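Local coordinates for protein azurocidin (PDB 1A7S) that is a serine protease homolog that binds heparin, kills many Gram-negative bacteria, probably through affinity for their lipopolysaccharide, and attracts monocytes and fibroblasts, at residues Ile1-Phe12 / Ser138-Val146; Leu15-Phe25 / Val50-Leu60. One frame throughout, in Å; residues are numbered along the deposited sequence.

Interaction 1: residues Ile1-Phe12 / Ser138-Val146. With NAG (2-acetamido-2-deoxy-beta-D-glucopyranose), chain B.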
# COMPACT_ATOMS: atom_id res chain seq x y z
N ILE A 1 -3.56 -11.10 -2.01
CA ILE A 1 -4.49 -10.79 -3.14
C ILE A 1 -5.24 -12.03 -3.51
O ILE A 1 -4.60 -13.06 -3.75
CB ILE A 1 -3.68 -10.26 -4.33
CG1 ILE A 1 -2.87 -8.97 -4.03
CG2 ILE A 1 -4.55 -10.08 -5.59
CD1 ILE A 1 -3.73 -7.70 -3.82
N VAL A 2 -6.57 -11.89 -3.59
CA VAL A 2 -7.44 -12.95 -4.07
C VAL A 2 -7.85 -12.68 -5.48
O VAL A 2 -8.05 -11.53 -5.88
CB VAL A 2 -8.67 -13.10 -3.11
CG1 VAL A 2 -9.45 -11.90 -2.88
CG2 VAL A 2 -9.49 -14.32 -3.55
N GLY A 3 -7.92 -13.74 -6.30
CA GLY A 3 -8.43 -13.58 -7.64
C GLY A 3 -7.47 -12.95 -8.59
O GLY A 3 -7.90 -12.47 -9.65
N GLY A 4 -6.21 -12.91 -8.27
CA GLY A 4 -5.18 -12.27 -9.04
C GLY A 4 -4.26 -13.24 -9.78
O GLY A 4 -4.45 -14.44 -9.76
N ARG A 5 -3.27 -12.66 -10.40
CA ARG A 5 -2.23 -13.34 -11.18
C ARG A 5 -0.86 -13.09 -10.57
O ARG A 5 -0.61 -12.04 -9.97
CB ARG A 5 -2.24 -12.75 -12.60
CG ARG A 5 -1.31 -13.15 -13.63
CD ARG A 5 -1.51 -12.45 -14.98
NE ARG A 5 -2.86 -12.81 -15.49
CZ ARG A 5 -3.44 -12.12 -16.46
NH1 ARG A 5 -2.88 -11.01 -16.97
NH2 ARG A 5 -4.64 -12.51 -16.87
N LYS A 6 0.04 -14.04 -10.73
CA LYS A 6 1.41 -13.89 -10.26
C LYS A 6 2.07 -12.77 -11.04
O LYS A 6 2.01 -12.71 -12.27
CB LYS A 6 2.14 -15.19 -10.49
CG LYS A 6 3.57 -15.24 -10.03
CD LYS A 6 4.17 -16.64 -10.28
CE LYS A 6 5.68 -16.64 -10.00
NZ LYS A 6 6.21 -18.02 -10.24
N ALA A 7 2.68 -11.83 -10.28
CA ALA A 7 3.44 -10.75 -10.90
C ALA A 7 4.77 -11.25 -11.47
O ALA A 7 5.28 -12.31 -11.04
CB ALA A 7 3.72 -9.66 -9.85
N ARG A 8 5.37 -10.45 -12.34
CA ARG A 8 6.71 -10.67 -12.81
C ARG A 8 7.69 -9.81 -12.02
O ARG A 8 7.33 -8.81 -11.43
CB ARG A 8 6.76 -10.29 -14.30
CG ARG A 8 5.92 -11.37 -15.07
CD ARG A 8 5.75 -11.14 -16.46
NE ARG A 8 7.00 -11.36 -17.23
CZ ARG A 8 7.01 -11.42 -18.53
NH1 ARG A 8 5.88 -11.42 -19.24
NH2 ARG A 8 8.17 -11.37 -19.15
N PRO A 9 8.99 -10.21 -12.03
CA PRO A 9 9.96 -9.39 -11.32
C PRO A 9 9.93 -7.96 -11.87
O PRO A 9 9.88 -7.75 -13.07
CB PRO A 9 11.29 -10.09 -11.61
CG PRO A 9 10.92 -11.52 -11.80
CD PRO A 9 9.57 -11.46 -12.53
N ARG A 10 9.94 -7.00 -11.02
CA ARG A 10 10.00 -5.56 -11.28
C ARG A 10 8.73 -5.06 -11.89
O ARG A 10 8.71 -3.89 -12.32
CB ARG A 10 11.22 -5.21 -12.15
CG ARG A 10 12.49 -5.90 -11.78
CD ARG A 10 13.69 -5.36 -12.52
NE ARG A 10 13.55 -5.34 -13.96
CZ ARG A 10 13.81 -6.37 -14.80
NH1 ARG A 10 14.23 -7.52 -14.32
NH2 ARG A 10 13.70 -6.19 -16.09
N GLN A 11 7.65 -5.84 -11.90
CA GLN A 11 6.40 -5.33 -12.50
C GLN A 11 5.85 -4.17 -11.65
O GLN A 11 5.25 -3.27 -12.23
CB GLN A 11 5.37 -6.45 -12.57
CG GLN A 11 4.10 -6.04 -13.30
CD GLN A 11 3.16 -7.20 -13.53
OE1 GLN A 11 3.51 -8.40 -13.31
NE2 GLN A 11 1.92 -6.92 -13.86
N PHE A 12 6.02 -4.24 -10.33
CA PHE A 12 5.59 -3.19 -9.40
C PHE A 12 6.74 -2.75 -8.54
O PHE A 12 6.86 -3.08 -7.35
CB PHE A 12 4.45 -3.74 -8.52
CG PHE A 12 3.29 -4.24 -9.37
CD1 PHE A 12 2.39 -3.41 -9.93
CD2 PHE A 12 3.11 -5.59 -9.61
CE1 PHE A 12 1.32 -3.85 -10.66
CE2 PHE A 12 2.09 -6.08 -10.32
CZ PHE A 12 1.17 -5.22 -10.90
N SER A 138 1.34 -15.10 -0.02
CA SER A 138 1.96 -15.55 -1.24
C SER A 138 3.42 -15.13 -1.25
O SER A 138 3.76 -13.96 -0.98
CB SER A 138 1.24 -14.85 -2.44
OG SER A 138 1.96 -15.15 -3.62
N ARG A 139 4.33 -16.07 -1.55
CA ARG A 139 5.75 -15.68 -1.60
C ARG A 139 6.07 -14.77 -2.76
O ARG A 139 7.00 -13.98 -2.69
CB ARG A 139 6.67 -16.92 -1.60
CG ARG A 139 6.60 -17.76 -2.89
CD ARG A 139 7.32 -19.10 -2.71
NE ARG A 139 8.74 -18.92 -2.54
CZ ARG A 139 9.63 -19.92 -2.38
NH1 ARG A 139 9.17 -21.14 -2.04
NH2 ARG A 139 10.87 -19.70 -2.45
N PHE A 140 5.29 -14.88 -3.83
CA PHE A 140 5.45 -13.98 -5.00
C PHE A 140 4.42 -12.89 -4.93
O PHE A 140 3.29 -13.07 -4.41
CB PHE A 140 5.27 -14.80 -6.29
CG PHE A 140 6.27 -15.92 -6.46
CD1 PHE A 140 7.61 -15.69 -6.58
CD2 PHE A 140 5.84 -17.23 -6.41
CE1 PHE A 140 8.50 -16.74 -6.74
CE2 PHE A 140 6.74 -18.28 -6.50
CZ PHE A 140 8.06 -18.04 -6.68
N PRO A 141 4.68 -11.72 -5.49
CA PRO A 141 3.66 -10.70 -5.55
C PRO A 141 2.55 -11.16 -6.55
O PRO A 141 2.87 -11.85 -7.50
CB PRO A 141 4.37 -9.44 -6.03
CG PRO A 141 5.78 -9.85 -6.29
CD PRO A 141 5.80 -11.37 -6.37
N ARG A 142 1.34 -10.79 -6.23
CA ARG A 142 0.19 -11.07 -7.12
C ARG A 142 -0.52 -9.75 -7.37
O ARG A 142 -0.41 -8.84 -6.56
CB ARG A 142 -0.70 -12.16 -6.54
CG ARG A 142 0.02 -13.45 -6.26
CD ARG A 142 -0.92 -14.53 -5.79
NE ARG A 142 -1.75 -15.03 -6.90
CZ ARG A 142 -1.39 -15.91 -7.81
NH1 ARG A 142 -0.22 -16.50 -7.87
NH2 ARG A 142 -2.30 -16.21 -8.79
N PHE A 143 -1.31 -9.68 -8.45
CA PHE A 143 -2.02 -8.48 -8.80
C PHE A 143 -3.36 -8.78 -9.40
O PHE A 143 -3.59 -9.84 -10.03
CB PHE A 143 -1.17 -7.57 -9.69
CG PHE A 143 -1.01 -8.09 -11.10
CD1 PHE A 143 -0.14 -9.12 -11.39
CD2 PHE A 143 -1.75 -7.55 -12.14
CE1 PHE A 143 -0.07 -9.70 -12.65
CE2 PHE A 143 -1.60 -8.08 -13.41
CZ PHE A 143 -0.77 -9.16 -13.64
N VAL A 144 -4.25 -7.84 -9.26
CA VAL A 144 -5.62 -7.97 -9.78
C VAL A 144 -6.09 -6.62 -10.34
O VAL A 144 -5.72 -5.57 -9.82
CB VAL A 144 -6.57 -8.47 -8.68
CG1 VAL A 144 -6.62 -7.60 -7.43
CG2 VAL A 144 -7.88 -8.94 -9.16
N ASN A 145 -6.86 -6.69 -11.42
CA ASN A 145 -7.54 -5.55 -11.98
C ASN A 145 -8.79 -5.26 -11.13
O ASN A 145 -9.54 -6.23 -10.87
CB ASN A 145 -8.02 -5.86 -13.39
CG ASN A 145 -6.88 -5.89 -14.40
OD1 ASN A 145 -5.83 -5.28 -14.23
ND2 ASN A 145 -7.14 -6.63 -15.49
N VAL A 146 -9.01 -4.04 -10.75
CA VAL A 146 -10.16 -3.66 -9.96
C VAL A 146 -10.79 -2.42 -10.59
O VAL A 146 -10.10 -1.69 -11.34
CB VAL A 146 -9.88 -3.48 -8.47
CG1 VAL A 146 -9.18 -4.72 -7.86
CG2 VAL A 146 -9.02 -2.25 -8.20
C1 NAG B . -6.31 -6.60 -16.67
C2 NAG B . -6.05 -8.12 -16.96
C3 NAG B . -5.35 -8.23 -18.31
C4 NAG B . -6.35 -7.60 -19.37
C5 NAG B . -6.40 -6.10 -18.98
C6 NAG B . -7.44 -5.33 -19.75
C7 NAG B . -5.52 -9.44 -14.93
C8 NAG B . -4.53 -9.78 -13.86
N2 NAG B . -5.10 -8.65 -15.94
O3 NAG B . -5.22 -9.57 -18.66
O4 NAG B . -5.61 -7.73 -20.63
O5 NAG B . -7.12 -6.05 -17.72
O6 NAG B . -8.52 -6.16 -20.08
O7 NAG B . -6.65 -9.79 -14.88
O HOH W 1 -4.44 -14.12 -6.33
O HOH W 2 -0.93 -16.74 -11.90
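Arg5 and Phe143 form a hydrogen-bonded antiparallel pair. It lays the short strand 5-6 along strand 142-148, at the edge of a beta sheet in this trypsin-like fold. Arg5 N donates to Phe143 O at 2.9 Å, and Phe143 N returns the bond to Arg5 O. Ala7 N adds a third bond, to Pro141 O.

Arg5 CB meets Phe143 CE1 at 3.7 Å. CG and CD continue past CE1 and CZ, with CD 3.6 Å from Phe143 CZ. The chain bends at chi3 (-62°) toward the N-acetylglucosamine on Asn145. NE comes near the sugar methyl C8, which lies over one guanidinium face. NH1 donates to sugar O3 at 3.2 Å, and NH2 gives the same O3 a weak bond. Gln11 NE2 covers a face of the Phe143 ring.

Lys6 points to the other side of the sheet. Its extended chain puts NZ over the face of Phe140 in a cation-pi contact, 3.9 Å from the ring centroid. Arg142 lies on the same side, its guanidinium face against Lys6 N. Ile1 N hydrogen-bonds Asp174 OD2, as the N-terminus does in active trypsin-like enzymes. Arg142 NH2 donates to Gly4 O at 2.9 Å, from above the carbonyl plane.

Interaction 2: residues Leu15-Phe25 / Val50-Leu60. With EOH (ethanol), chain E; EOH (ethanol), chain J.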
# COMPACT_ATOMS: atom_id res chain seq x y z
N LEU A 15 6.81 -1.23 -4.84
CA LEU A 15 6.19 -1.92 -3.77
C LEU A 15 7.14 -2.16 -2.58
O LEU A 15 8.30 -2.56 -2.81
CB LEU A 15 5.65 -3.28 -4.16
CG LEU A 15 4.39 -3.41 -4.85
CD1 LEU A 15 4.06 -4.90 -5.00
CD2 LEU A 15 3.20 -2.67 -4.21
N ALA A 16 6.61 -2.00 -1.40
CA ALA A 16 7.34 -2.33 -0.18
C ALA A 16 6.70 -3.51 0.51
O ALA A 16 5.49 -3.67 0.49
CB ALA A 16 7.25 -1.12 0.77
N SER A 17 7.54 -4.29 1.17
CA SER A 17 7.17 -5.33 2.12
C SER A 17 7.58 -4.80 3.51
O SER A 17 8.73 -4.48 3.71
CB SER A 17 7.88 -6.63 1.79
OG SER A 17 7.72 -7.56 2.84
N ILE A 18 6.63 -4.68 4.41
CA ILE A 18 6.85 -4.25 5.80
C ILE A 18 6.86 -5.51 6.66
O ILE A 18 5.93 -6.33 6.62
CB ILE A 18 5.76 -3.26 6.25
CG1 ILE A 18 5.37 -2.23 5.22
CG2 ILE A 18 6.26 -2.62 7.53
CD1 ILE A 18 6.32 -1.36 4.60
N GLN A 19 7.95 -5.66 7.41
CA GLN A 19 8.26 -6.92 8.08
C GLN A 19 8.51 -6.72 9.55
O GLN A 19 9.08 -5.70 9.98
CB GLN A 19 9.49 -7.56 7.39
CG GLN A 19 9.25 -7.79 5.91
CD GLN A 19 10.23 -8.67 5.18
OE1 GLN A 19 9.99 -9.00 3.98
NE2 GLN A 19 11.27 -9.07 5.83
N ASN A 20 8.12 -7.72 10.33
CA ASN A 20 8.30 -7.77 11.78
C ASN A 20 9.12 -9.04 12.07
O ASN A 20 8.62 -10.16 11.81
CB ASN A 20 6.92 -7.84 12.45
CG ASN A 20 6.89 -8.01 13.91
OD1 ASN A 20 7.88 -8.27 14.59
ND2 ASN A 20 5.69 -7.98 14.50
N GLN A 21 10.36 -8.84 12.48
CA GLN A 21 11.27 -10.00 12.66
C GLN A 21 11.30 -10.86 11.40
O GLN A 21 11.32 -12.10 11.47
CB GLN A 21 10.88 -10.82 13.87
CG GLN A 21 10.91 -10.00 15.17
CD GLN A 21 12.27 -9.46 15.49
OE1 GLN A 21 13.28 -10.03 15.22
NE2 GLN A 21 12.20 -8.26 16.12
N GLY A 22 11.37 -10.19 10.22
CA GLY A 22 11.49 -10.85 8.98
C GLY A 22 10.18 -11.41 8.38
O GLY A 22 10.25 -12.01 7.30
N ARG A 23 9.03 -11.27 9.04
CA ARG A 23 7.75 -11.78 8.62
C ARG A 23 6.96 -10.60 7.98
O ARG A 23 6.74 -9.58 8.66
CB ARG A 23 6.97 -12.30 9.82
CG ARG A 23 5.62 -12.90 9.49
CD ARG A 23 4.90 -13.40 10.70
NE ARG A 23 4.60 -12.39 11.68
CZ ARG A 23 3.67 -11.47 11.74
NH1 ARG A 23 2.65 -11.42 10.84
NH2 ARG A 23 3.64 -10.60 12.77
N HIS A 24 6.61 -10.74 6.74
CA HIS A 24 5.78 -9.75 6.04
C HIS A 24 4.42 -9.68 6.76
O HIS A 24 3.74 -10.67 6.92
CB HIS A 24 5.58 -10.21 4.60
CG HIS A 24 4.64 -9.37 3.83
ND1 HIS A 24 5.14 -8.34 2.99
CD2 HIS A 24 3.31 -9.37 3.77
CE1 HIS A 24 4.08 -7.78 2.51
NE2 HIS A 24 2.95 -8.34 2.95
N PHE A 25 3.96 -8.45 7.03
CA PHE A 25 2.61 -8.23 7.58
C PHE A 25 1.84 -7.17 6.85
O PHE A 25 0.62 -7.10 7.06
CB PHE A 25 2.64 -7.97 9.08
CG PHE A 25 3.31 -6.66 9.48
CD1 PHE A 25 4.66 -6.59 9.74
CD2 PHE A 25 2.57 -5.48 9.66
CE1 PHE A 25 5.30 -5.42 10.12
CE2 PHE A 25 3.18 -4.31 10.03
CZ PHE A 25 4.54 -4.27 10.27
N VAL A 50 9.33 -1.63 15.78
CA VAL A 50 10.41 -2.53 15.39
C VAL A 50 10.16 -3.41 14.23
O VAL A 50 10.16 -4.62 14.22
CB VAL A 50 11.66 -2.58 16.06
CG1 VAL A 50 11.77 -3.45 17.28
CG2 VAL A 50 12.85 -2.73 15.10
N SER A 51 9.85 -2.70 13.14
CA SER A 51 9.63 -3.26 11.87
C SER A 51 10.69 -2.74 10.88
O SER A 51 11.27 -1.68 11.11
CB SER A 51 8.23 -2.79 11.29
OG SER A 51 7.21 -3.36 12.18
N THR A 52 10.85 -3.51 9.81
CA THR A 52 11.71 -3.13 8.72
C THR A 52 10.94 -2.99 7.42
O THR A 52 9.79 -3.42 7.33
CB THR A 52 12.84 -4.15 8.48
OG1 THR A 52 12.28 -5.37 8.15
CG2 THR A 52 13.73 -4.21 9.73
N VAL A 53 11.58 -2.31 6.46
CA VAL A 53 11.00 -2.06 5.15
C VAL A 53 11.91 -2.68 4.10
O VAL A 53 13.09 -2.35 4.10
CB VAL A 53 10.83 -0.56 4.85
CG1 VAL A 53 10.32 -0.35 3.43
CG2 VAL A 53 9.91 0.08 5.88
N VAL A 54 11.37 -3.54 3.26
CA VAL A 54 12.10 -4.15 2.18
C VAL A 54 11.57 -3.67 0.84
O VAL A 54 10.38 -3.83 0.55
CB VAL A 54 12.00 -5.69 2.26
CG1 VAL A 54 12.88 -6.32 1.17
CG2 VAL A 54 12.44 -6.20 3.60
N LEU A 55 12.44 -3.08 0.05
CA LEU A 55 12.17 -2.64 -1.32
C LEU A 55 12.89 -3.55 -2.30
O LEU A 55 13.93 -4.15 -1.93
CB LEU A 55 12.63 -1.21 -1.50
CG LEU A 55 12.09 -0.16 -0.52
CD1 LEU A 55 12.62 1.22 -0.94
CD2 LEU A 55 10.59 -0.19 -0.49
N GLY A 56 12.45 -3.63 -3.52
CA GLY A 56 13.10 -4.44 -4.52
C GLY A 56 12.88 -5.94 -4.38
O GLY A 56 13.55 -6.71 -5.07
N ALA A 57 11.95 -6.37 -3.53
CA ALA A 57 11.73 -7.79 -3.36
C ALA A 57 10.87 -8.37 -4.47
O ALA A 57 10.04 -7.69 -5.06
CB ALA A 57 11.03 -8.05 -2.04
N TYR A 58 11.04 -9.67 -4.69
CA TYR A 58 10.16 -10.43 -5.58
C TYR A 58 9.61 -11.62 -4.80
O TYR A 58 8.38 -11.66 -4.52
CB TYR A 58 10.85 -10.84 -6.86
CG TYR A 58 10.01 -11.67 -7.80
CD1 TYR A 58 8.86 -11.09 -8.31
CD2 TYR A 58 10.33 -12.97 -8.11
CE1 TYR A 58 8.03 -11.72 -9.14
CE2 TYR A 58 9.43 -13.67 -9.01
CZ TYR A 58 8.31 -13.01 -9.46
OH TYR A 58 7.43 -13.67 -10.37
N ASP A 59 10.45 -12.59 -4.51
CA ASP A 59 10.05 -13.78 -3.71
C ASP A 59 10.44 -13.54 -2.26
O ASP A 59 11.62 -13.40 -1.91
CB ASP A 59 10.87 -14.99 -4.29
CG ASP A 59 10.65 -16.27 -3.57
OD1 ASP A 59 9.92 -16.31 -2.53
OD2 ASP A 59 11.18 -17.30 -4.06
N LEU A 60 9.45 -13.42 -1.39
CA LEU A 60 9.69 -13.12 -0.02
C LEU A 60 10.69 -14.09 0.64
O LEU A 60 11.36 -13.69 1.59
CB LEU A 60 8.39 -13.16 0.81
CG LEU A 60 7.37 -12.09 0.58
CD1 LEU A 60 6.13 -12.27 1.39
CD2 LEU A 60 7.96 -10.69 0.76
C1 EOH E . 10.87 -7.42 -8.05
C2 EOH E . 9.50 -7.60 -7.74
O EOH E . 12.19 -7.30 -7.55
C1 EOH J . 14.17 -8.29 5.72
C2 EOH J . 15.39 -7.61 5.10
O EOH J . 13.54 -7.42 6.71
O HOH W 3 9.79 -4.91 -2.06
O HOH W 4 10.15 -2.63 -4.75
O HOH W 5 11.76 -11.31 3.02
O HOH W 6 11.92 -7.31 10.12
O HOH W 7 9.64 -6.62 16.12
O HOH W 8 11.65 -6.29 12.76
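Ser17 and Val54 form a hydrogen-bonded pair where strands 15-20 and 51-55 close a six-stranded antiparallel beta barrel of the chymotrypsin-like fold. The strand axes come within 4.6 Å. Ser17 N donates to Val54 O at 2.9 Å in a nearly straight bond, and Val54 N returns one to Ser17 O. Gln19 and Thr52 form the next hydrogen-bonded pair. Ile18 and Val53 lie between them as a non-hydrogen-bonded pair.

The side chains of Ile18 and Val53 run side by side into the barrel. Ile18 CD1 touches Val53 CG2 at 4.1 Å. Ala16 CB packs on Leu55 CD2 at 3.7 Å. Leu93 of strand 91-95 and Val36 of strand 35-38 add to this apolar layer.

Ser17, Gln19 and Val54 point to the opposite side of the sheet. The Gln19 amide carbon CD lies 3.7 Å from Val54 CG2. Leu60 folds back over this side, with CD1 against His24 CB and CD2 near Ser17 OG.

A chain of hydrogen bonds links the polar groups here. His24 ND1 donates to Ser17 OG at 2.7 Å, with the hydroxyl in the plane of the imidazole. With chi1 at 169°, the Ser17 hydroxyl swings away from its backbone N and lies between the ring and Gln19. It donates in turn to a lone pair of Gln19 OE1, 2.9 Å from Ser17 OG. Further out, His24 NE2 bonds Gly173 O, so both ring nitrogens are held. A water donates to both Gln19 OE1 and Leu60 O. Strand 15-20 turns into strand 23-32 through a type I' turn, Asn20 to Arg23. This turn starts region 20-44, which has antibiotic activity. Nearby, Ser51 OG, hydrogen-bonded to Pro48 O, meets the Phe25 ring edge, 3.4 Å from Phe25 CZ.

The two contacts sit in different sheets of one trypsin-like chain, with centres about 16 Å apart. Interaction 1 joins the N-terminal strand 5-6 to strand 142-148 of the seven-stranded sheet. Interaction 2 joins the two strands at the ends of the other sheet's order, 15-20 and 51-55, which closes the six-stranded barrel. Strand 15-20 is the next strand after 5-6, and both segments of interaction 2 fall between those of interaction 1 in sequence. The N-terminal segment therefore reaches across to the second sheet before the chain builds the first barrel. Residues 58-60 bridge the contacts: Tyr58 OH probably hydrogen-bonds Ala7 O, and Leu60 N probably bonds Arg139 O. Tyr58 also packs against Pro9 and Pro141.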